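Local coordinates for protein arylalkylamine N-Acetyltransferase like 5b (Aedes aegypti, PDB 4FD4) that probably transfers acyl groups from coenzyme A thioesters, such as acetyl-CoA, to the amines of arylalkylamines such as serotonin and dopamine, at residues Q19-E31 and A68-P80. Residues are numbered along the deposited sequence; the frame is centred on the assembly and turned at random.
Sequences QVREILHRIYYPE and AAKKFIGVSIAGP
Ile23 packs against Phe72 and Val75. Ile23 CB meets Phe72 CB at 4.1 Å. From there Ile23 CG2 turns to Val75, lying 4.0 Å from Val75 CB, while CG1, anti to the backbone N (chi1 -176°), passes Val75 CG1. At the tip, Ile23 CD1 reaches the strand backbone, 3.5 Å from Phe72 O. The Phe72 ring carries on toward the start of the helix, where Phe72 CE2 comes within 3.3 Å of Gln19 CB and Val20 N sits at the ring edge. This is the GNAT arrangement of an N-terminal helix laid across the central sheet: helix residues 19-28 cross strand residues 71-80 at 94°. Leu24, one residue on along the helix, divides its methyls: CD2 goes to Val75 CG1 and CD1 to Ile77 CD1, with Val61 of the adjoining strand backing both strand residues. Arg26 NH1 donates a nearly straight bond (166°) at 3.3 Å to Phe72 O, which lies in the guanidinium plane, and also pairs with Asp135; Lys71 CE covers one guanidinium face. Arg26 NH2 is salt-bridged to Glu22, donating to the syn lone pair of Glu22 OE2 at 3.0 Å. Near the first helical turn, a single water accepts from both Gln19 NE2 and Lys70 NZ.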
ATOM      1  N   GLN A  19       4.546  10.393 -14.426  1.00 27.78           N
ATOM      2  CA  GLN A  19       5.304   9.146 -14.464  1.00 27.30           C
ATOM      3  C   GLN A  19       4.878   8.214 -13.326  1.00 24.94           C
ATOM      4  O   GLN A  19       4.801   6.995 -13.514  1.00 26.07           O
ATOM      5  CB  GLN A  19       6.810   9.398 -14.426  1.00 31.74           C
ATOM      6  CG  GLN A  19       7.331  10.133 -15.656  1.00 35.10           C
ATOM      7  CD  GLN A  19       7.251  11.636 -15.502  1.00 41.49           C
ATOM      8  OE1 GLN A  19       6.193  12.240 -15.697  1.00 43.02           O
ATOM      9  NE2 GLN A  19       8.380  12.256 -15.147  1.00 45.51           N
ATOM     10  N   VAL A  20       4.570   8.773 -12.156  1.00 26.69           N
ATOM     11  CA  VAL A  20       4.162   7.909 -11.051  1.00 25.27           C
ATOM     12  C   VAL A  20       2.848   7.280 -11.496  1.00 24.41           C
ATOM     13  O   VAL A  20       2.665   6.058 -11.417  1.00 25.76           O
ATOM     14  CB  VAL A  20       4.008   8.691  -9.727  1.00 24.06           C
ATOM     15  CG1 VAL A  20       3.505   7.778  -8.609  1.00 19.95           C
ATOM     16  CG2 VAL A  20       5.358   9.333  -9.318  1.00 19.37           C
ATOM     17  N   ARG A  21       1.972   8.106 -12.068  1.00 27.45           N
ATOM     18  CA  ARG A  21       0.683   7.599 -12.511  1.00 26.62           C
ATOM     19  C   ARG A  21       0.949   6.409 -13.436  1.00 26.06           C
ATOM     20  O   ARG A  21       0.353   5.319 -13.280  1.00 23.95           O
ATOM     21  CB  ARG A  21      -0.126   8.705 -13.223  1.00 29.26           C
ATOM     22  CG  ARG A  21      -1.627   8.407 -13.385  1.00 34.11           C
ATOM     23  CD  ARG A  21      -2.301   9.315 -14.438  1.00 36.21           C
ATOM     24  NE  ARG A  21      -2.248  10.737 -14.099  1.00 42.75           N
ATOM     25  CZ  ARG A  21      -3.164  11.377 -13.371  1.00 47.74           C
ATOM     26  NH1 ARG A  21      -4.217  10.721 -12.894  1.00 45.12           N
ATOM     27  NH2 ARG A  21      -3.029  12.676 -13.115  1.00 49.56           N
ATOM     28  N   GLU A  22       1.817   6.568 -14.409  1.00 26.90           N
ATOM     29  CA  GLU A  22       2.033   5.492 -15.365  1.00 29.46           C
ATOM     30  C   GLU A  22       2.509   4.232 -14.714  1.00 27.35           C
ATOM     31  O   GLU A  22       2.024   3.203 -15.054  1.00 25.60           O
ATOM     32  CB  GLU A  22       3.003   5.850 -16.480  1.00 30.97           C
ATOM     33  CG  GLU A  22       3.104   4.766 -17.582  1.00 32.63           C
ATOM     34  CD  GLU A  22       4.119   3.600 -17.308  1.00 41.88           C
ATOM     35  OE1 GLU A  22       5.155   3.778 -16.648  1.00 39.81           O
ATOM     36  OE2 GLU A  22       3.890   2.493 -17.812  1.00 44.71           O
ATOM     37  N   ILE A  23       3.477   4.315 -13.801  1.00 27.82           N
ATOM     38  CA  ILE A  23       3.969   3.066 -13.246  1.00 26.68           C
ATOM     39  C   ILE A  23       2.833   2.383 -12.480  1.00 23.61           C
ATOM     40  O   ILE A  23       2.679   1.147 -12.536  1.00 22.35           O
ATOM     41  CB  ILE A  23       5.292   3.233 -12.423  1.00 24.54           C
ATOM     42  CG1 ILE A  23       5.812   1.872 -11.945  1.00 31.25           C
ATOM     43  CG2 ILE A  23       5.124   4.238 -11.296  1.00 21.77           C
ATOM     44  CD1 ILE A  23       6.548   1.086 -13.018  1.00 36.24           C
ATOM     45  N   LEU A  24       1.984   3.181 -11.825  1.00 24.52           N
ATOM     46  CA  LEU A  24       0.883   2.581 -11.080  1.00 22.62           C
ATOM     47  C   LEU A  24      -0.055   1.865 -12.045  1.00 23.60           C
ATOM     48  O   LEU A  24      -0.500   0.750 -11.780  1.00 24.01           O
ATOM     49  CB  LEU A  24       0.101   3.629 -10.263  1.00 19.78           C
ATOM     50  CG  LEU A  24       0.805   4.206  -9.030  1.00 25.14           C
ATOM     51  CD1 LEU A  24      -0.057   5.327  -8.418  1.00 21.68           C
ATOM     52  CD2 LEU A  24       1.109   3.125  -7.987  1.00 21.82           C
ATOM     53  N   HIS A  25      -0.349   2.503 -13.168  1.00 24.01           N
ATOM     54  CA  HIS A  25      -1.237   1.879 -14.150  1.00 25.26           C
ATOM     55  C   HIS A  25      -0.621   0.563 -14.626  1.00 23.83           C
ATOM     56  O   HIS A  25      -1.334  -0.403 -14.879  1.00 28.47           O
ATOM     57  CB  HIS A  25      -1.392   2.785 -15.374  1.00 30.47           C
ATOM     58  CG  HIS A  25      -2.547   3.733 -15.309  1.00 36.41           C
ATOM     59  ND1 HIS A  25      -3.616   3.655 -16.184  1.00 47.73           N
ATOM     60  CD2 HIS A  25      -2.786   4.802 -14.519  1.00 41.58           C
ATOM     61  CE1 HIS A  25      -4.465   4.629 -15.917  1.00 43.88           C
ATOM     62  NE2 HIS A  25      -3.991   5.343 -14.911  1.00 40.23           N
ATOM     63  N   ARG A  26       0.705   0.524 -14.745  1.00 26.69           N
ATOM     64  CA  ARG A  26       1.339  -0.553 -15.527  1.00 28.58           C
ATOM     65  C   ARG A  26       1.605  -1.809 -14.712  1.00 28.18           C
ATOM     66  O   ARG A  26       1.322  -2.921 -15.158  1.00 32.74           O
ATOM     67  CB  ARG A  26       2.649  -0.057 -16.164  1.00 31.39           C
ATOM     68  CG  ARG A  26       3.169  -0.932 -17.312  1.00 36.06           C
ATOM     69  CD  ARG A  26       4.486  -0.404 -17.880  1.00 39.33           C
ATOM     70  NE  ARG A  26       5.634  -0.813 -17.071  1.00 42.41           N
ATOM     71  CZ  ARG A  26       6.594   0.005 -16.645  1.00 45.05           C
ATOM     72  NH1 ARG A  26       7.603  -0.471 -15.910  1.00 44.28           N
ATOM     73  NH2 ARG A  26       6.551   1.298 -16.947  1.00 47.79           N
ATOM     74  N   ILE A  27       2.135  -1.634 -13.510  1.00 28.52           N
ATOM     75  CA  ILE A  27       2.576  -2.779 -12.721  1.00 29.85           C
ATOM     76  C   ILE A  27       1.826  -2.960 -11.410  1.00 28.39           C
ATOM     77  O   ILE A  27       1.871  -4.033 -10.809  1.00 31.90           O
ATOM     78  CB  ILE A  27       4.086  -2.711 -12.412  1.00 32.39           C
ATOM     79  CG1 ILE A  27       4.398  -1.543 -11.478  1.00 30.92           C
ATOM     80  CG2 ILE A  27       4.906  -2.603 -13.707  1.00 27.55           C
ATOM     81  CD1 ILE A  27       5.802  -1.606 -10.884  1.00 30.18           C
ATOM     82  N   TYR A  28       1.126  -1.928 -10.953  1.00 26.64           N
ATOM     83  CA  TYR A  28       0.465  -2.049  -9.651  1.00 30.64           C
ATOM     84  C   TYR A  28      -1.002  -2.487  -9.741  1.00 30.44           C
ATOM     85  O   TYR A  28      -1.353  -3.596  -9.332  1.00 28.33           O
ATOM     86  CB  TYR A  28       0.588  -0.749  -8.838  1.00 26.75           C
ATOM     87  CG  TYR A  28      -0.211  -0.808  -7.549  1.00 23.63           C
ATOM     88  CD1 TYR A  28       0.127  -1.699  -6.534  1.00 27.97           C
ATOM     89  CD2 TYR A  28      -1.295   0.030  -7.347  1.00 29.31           C
ATOM     90  CE1 TYR A  28      -0.614  -1.764  -5.354  1.00 25.85           C
ATOM     91  CE2 TYR A  28      -2.035  -0.018  -6.176  1.00 28.07           C
ATOM     92  CZ  TYR A  28      -1.694  -0.918  -5.185  1.00 31.18           C
ATOM     93  OH  TYR A  28      -2.441  -0.955  -4.021  1.00 32.66           O
ATOM     94  N   TYR A  29      -1.850  -1.610 -10.269  1.00 25.21           N
ATOM     95  CA  TYR A  29      -3.289  -1.879 -10.329  1.00 28.06           C
ATOM     96  C   TYR A  29      -3.678  -3.195 -11.021  1.00 31.71           C
ATOM     97  O   TYR A  29      -4.532  -3.928 -10.523  1.00 35.32           O
ATOM     98  CB  TYR A  29      -4.031  -0.690 -10.946  1.00 28.33           C
ATOM     99  CG  TYR A  29      -4.123   0.501 -10.007  1.00 28.70           C
ATOM    100  CD1 TYR A  29      -4.801   0.402  -8.797  1.00 30.35           C
ATOM    101  CD2 TYR A  29      -3.544   1.719 -10.334  1.00 23.34           C
ATOM    102  CE1 TYR A  29      -4.885   1.492  -7.927  1.00 26.74           C
ATOM    103  CE2 TYR A  29      -3.630   2.811  -9.477  1.00 30.53           C
ATOM    104  CZ  TYR A  29      -4.304   2.687  -8.275  1.00 29.27           C
ATOM    105  OH  TYR A  29      -4.396   3.772  -7.420  1.00 36.62           O
ATOM    106  N   PRO A  30      -3.039  -3.515 -12.162  1.00 36.32           N
ATOM    107  CA  PRO A  30      -3.433  -4.743 -12.871  1.00 33.16           C
ATOM    108  C   PRO A  30      -3.202  -6.007 -12.061  1.00 31.81           C
ATOM    109  O   PRO A  30      -3.735  -7.062 -12.386  1.00 36.20           O
ATOM    110  CB  PRO A  30      -2.520  -4.738 -14.105  1.00 36.85           C
ATOM    111  CG  PRO A  30      -2.206  -3.295 -14.333  1.00 35.66           C
ATOM    112  CD  PRO A  30      -2.082  -2.709 -12.944  1.00 27.98           C
ATOM    113  N   GLU A  31      -2.421  -5.897 -11.017  1.00 33.87           N
ATOM    114  CA  GLU A  31      -2.101  -7.043 -10.248  1.00 38.45           C
ATOM    115  C   GLU A  31      -2.531  -7.051  -8.812  1.00 39.18           C
ATOM    116  O   GLU A  31      -2.585  -8.107  -8.217  1.00 40.91           O
ATOM    117  CB  GLU A  31      -0.608  -7.270 -10.278  1.00 43.77           C
ATOM    118  CG  GLU A  31      -0.081  -7.569 -11.642  1.00 49.98           C
ATOM    119  CD  GLU A  31      -0.577  -8.890 -12.142  1.00 56.26           C
ATOM    120  OE1 GLU A  31      -0.964  -8.971 -13.316  1.00 57.92           O
ATOM    121  OE2 GLU A  31      -0.593  -9.848 -11.348  1.00 53.99           O
ATOM    122  N   ALA A  68      19.316   4.414 -17.361  1.00 50.07           N
ATOM    123  CA  ALA A  68      19.767   4.153 -18.724  1.00 52.37           C
ATOM    124  C   ALA A  68      18.602   4.128 -19.719  1.00 54.98           C
ATOM    125  O   ALA A  68      18.784   4.396 -20.905  1.00 56.96           O
ATOM    126  CB  ALA A  68      20.546   2.851 -18.782  1.00 51.96           C
ATOM    127  N   ALA A  69      17.409   3.795 -19.233  1.00 49.40           N
ATOM    128  CA  ALA A  69      16.221   3.775 -20.078  1.00 46.07           C
ATOM    129  C   ALA A  69      15.283   4.937 -19.761  1.00 46.98           C
ATOM    130  O   ALA A  69      14.229   5.079 -20.387  1.00 48.68           O
ATOM    131  CB  ALA A  69      15.494   2.450 -19.942  1.00 48.04           C
ATOM    132  N   LYS A  70      15.682   5.772 -18.802  1.00 45.61           N
ATOM    133  CA  LYS A  70      14.837   6.868 -18.313  1.00 52.47           C
ATOM    134  C   LYS A  70      13.417   6.364 -18.085  1.00 46.49           C
ATOM    135  O   LYS A  70      12.475   6.827 -18.731  1.00 52.56           O
ATOM    136  CB  LYS A  70      14.837   8.049 -19.292  1.00 55.62           C
ATOM    137  CG  LYS A  70      14.611   9.425 -18.636  1.00 63.23           C
ATOM    138  CD  LYS A  70      13.219   9.543 -18.004  1.00 60.46           C
ATOM    139  CE  LYS A  70      13.293  10.069 -16.571  1.00 60.33           C
ATOM    140  NZ  LYS A  70      12.005   9.882 -15.844  1.00 52.38           N
ATOM    141  N   LYS A  71      13.274   5.424 -17.151  1.00 45.71           N
ATOM    142  CA  LYS A  71      12.025   4.686 -16.965  1.00 41.34           C
ATOM    143  C   LYS A  71      11.849   4.219 -15.516  1.00 35.46           C
ATOM    144  O   LYS A  71      12.785   3.687 -14.913  1.00 32.56           O
ATOM    145  CB  LYS A  71      12.028   3.469 -17.901  1.00 43.68           C
ATOM    146  CG  LYS A  71      10.937   2.440 -17.645  1.00 45.45           C
ATOM    147  CD  LYS A  71      11.201   1.173 -18.463  1.00 48.92           C
ATOM    148  CE  LYS A  71      10.075   0.155 -18.313  1.00 49.48           C
ATOM    149  NZ  LYS A  71      10.318  -1.053 -19.158  1.00 45.63           N
ATOM    150  N   PHE A  72      10.657   4.411 -14.955  1.00 29.99           N
ATOM    151  CA  PHE A  72      10.374   3.857 -13.637  1.00 28.30           C
ATOM    152  C   PHE A  72      10.144   2.345 -13.778  1.00 28.10           C
ATOM    153  O   PHE A  72       9.541   1.882 -14.751  1.00 34.01           O
ATOM    154  CB  PHE A  72       9.138   4.516 -13.009  1.00 25.35           C
ATOM    155  CG  PHE A  72       9.347   5.948 -12.578  1.00 31.19           C
ATOM    156  CD1 PHE A  72      10.625   6.490 -12.474  1.00 31.11           C
ATOM    157  CD2 PHE A  72       8.250   6.754 -12.261  1.00 26.79           C
ATOM    158  CE1 PHE A  72      10.804   7.811 -12.079  1.00 29.69           C
ATOM    159  CE2 PHE A  72       8.426   8.070 -11.862  1.00 26.80           C
ATOM    160  CZ  PHE A  72       9.697   8.604 -11.772  1.00 27.25           C
ATOM    161  N   ILE A  73      10.608   1.575 -12.804  1.00 26.18           N
ATOM    162  CA  ILE A  73      10.409   0.135 -12.837  1.00 29.14           C
ATOM    163  C   ILE A  73       9.997  -0.386 -11.471  1.00 27.84           C
ATOM    164  O   ILE A  73       9.826  -1.592 -11.272  1.00 23.43           O
ATOM    165  CB  ILE A  73      11.687  -0.599 -13.284  1.00 31.59           C
ATOM    166  CG1 ILE A  73      12.838  -0.242 -12.344  1.00 29.03           C
ATOM    167  CG2 ILE A  73      12.021  -0.232 -14.722  1.00 32.45           C
ATOM    168  CD1 ILE A  73      14.069  -1.096 -12.530  1.00 35.85           C
ATOM    169  N   GLY A  74       9.867   0.522 -10.510  1.00 26.86           N
ATOM    170  CA  GLY A  74       9.293   0.128  -9.236  1.00 24.75           C
ATOM    171  C   GLY A  74       8.745   1.348  -8.522  1.00 21.78           C
ATOM    172  O   GLY A  74       9.163   2.472  -8.813  1.00 23.86           O
ATOM    173  N   VAL A  75       7.824   1.140  -7.592  1.00 20.74           N
ATOM    174  CA  VAL A  75       7.273   2.283  -6.848  1.00 23.21           C
ATOM    175  C   VAL A  75       6.760   1.817  -5.495  1.00 27.46           C
ATOM    176  O   VAL A  75       6.301   0.682  -5.350  1.00 23.80           O
ATOM    177  CB  VAL A  75       6.154   2.988  -7.648  1.00 18.60           C
ATOM    178  CG1 VAL A  75       5.034   1.987  -7.972  1.00 22.70           C
ATOM    179  CG2 VAL A  75       5.572   4.250  -6.878  1.00 17.59           C
ATOM    180  N   SER A  76       6.884   2.682  -4.490  1.00 21.27           N
ATOM    181  CA  SER A  76       6.334   2.412  -3.171  1.00 20.15           C
ATOM    182  C   SER A  76       5.714   3.695  -2.643  1.00 19.20           C
ATOM    183  O   SER A  76       6.334   4.755  -2.674  1.00 20.52           O
ATOM    184  CB  SER A  76       7.396   1.917  -2.197  1.00 24.28           C
ATOM    185  OG  SER A  76       6.810   1.720  -0.909  1.00 24.19           O
ATOM    186  N   ILE A  77       4.497   3.587  -2.148  1.00 17.85           N
ATOM    187  CA  ILE A  77       3.802   4.763  -1.650  1.00 21.26           C
ATOM    188  C   ILE A  77       3.436   4.541  -0.194  1.00 20.27           C
ATOM    189  O   ILE A  77       2.862   3.507   0.177  1.00 22.58           O
ATOM    190  CB  ILE A  77       2.575   5.091  -2.508  1.00 21.63           C
ATOM    191  CG1 ILE A  77       3.031   5.321  -3.956  1.00 25.37           C
ATOM    192  CG2 ILE A  77       1.836   6.315  -1.953  1.00 22.84           C
ATOM    193  CD1 ILE A  77       1.974   5.859  -4.865  1.00 20.88           C
ATOM    194  N   ALA A  78       3.816   5.507   0.634  1.00 20.37           N
ATOM    195  CA  ALA A  78       3.596   5.407   2.077  1.00 19.58           C
ATOM    196  C   ALA A  78       3.106   6.759   2.596  1.00 21.60           C
ATOM    197  O   ALA A  78       3.257   7.781   1.929  1.00 19.54           O
ATOM    198  CB  ALA A  78       4.875   5.015   2.766  1.00 19.36           C
ATOM    199  N   GLY A  79       2.546   6.767   3.797  1.00 20.83           N
ATOM    200  CA  GLY A  79       2.084   8.007   4.409  1.00 20.55           C
ATOM    201  C   GLY A  79       1.876   7.760   5.890  1.00 19.38           C
ATOM    202  O   GLY A  79       1.884   6.607   6.325  1.00 20.97           O
ATOM    203  N   PRO A  80       1.675   8.836   6.669  1.00 22.55           N
ATOM    204  CA  PRO A  80       1.479   8.648   8.109  1.00 22.62           C
ATOM    205  C   PRO A  80       0.102   8.062   8.378  1.00 23.61           C
ATOM    206  O   PRO A  80      -0.828   8.291   7.609  1.00 23.27           O
ATOM    207  CB  PRO A  80       1.590  10.072   8.674  1.00 20.97           C
ATOM    208  CG  PRO A  80       1.158  10.973   7.511  1.00 28.96           C
ATOM    209  CD  PRO A  80       1.571  10.243   6.245  1.00 24.60           C
TER
HETATM  210  O   HOH W   1      10.998  11.974 -14.577  1.00 38.85           O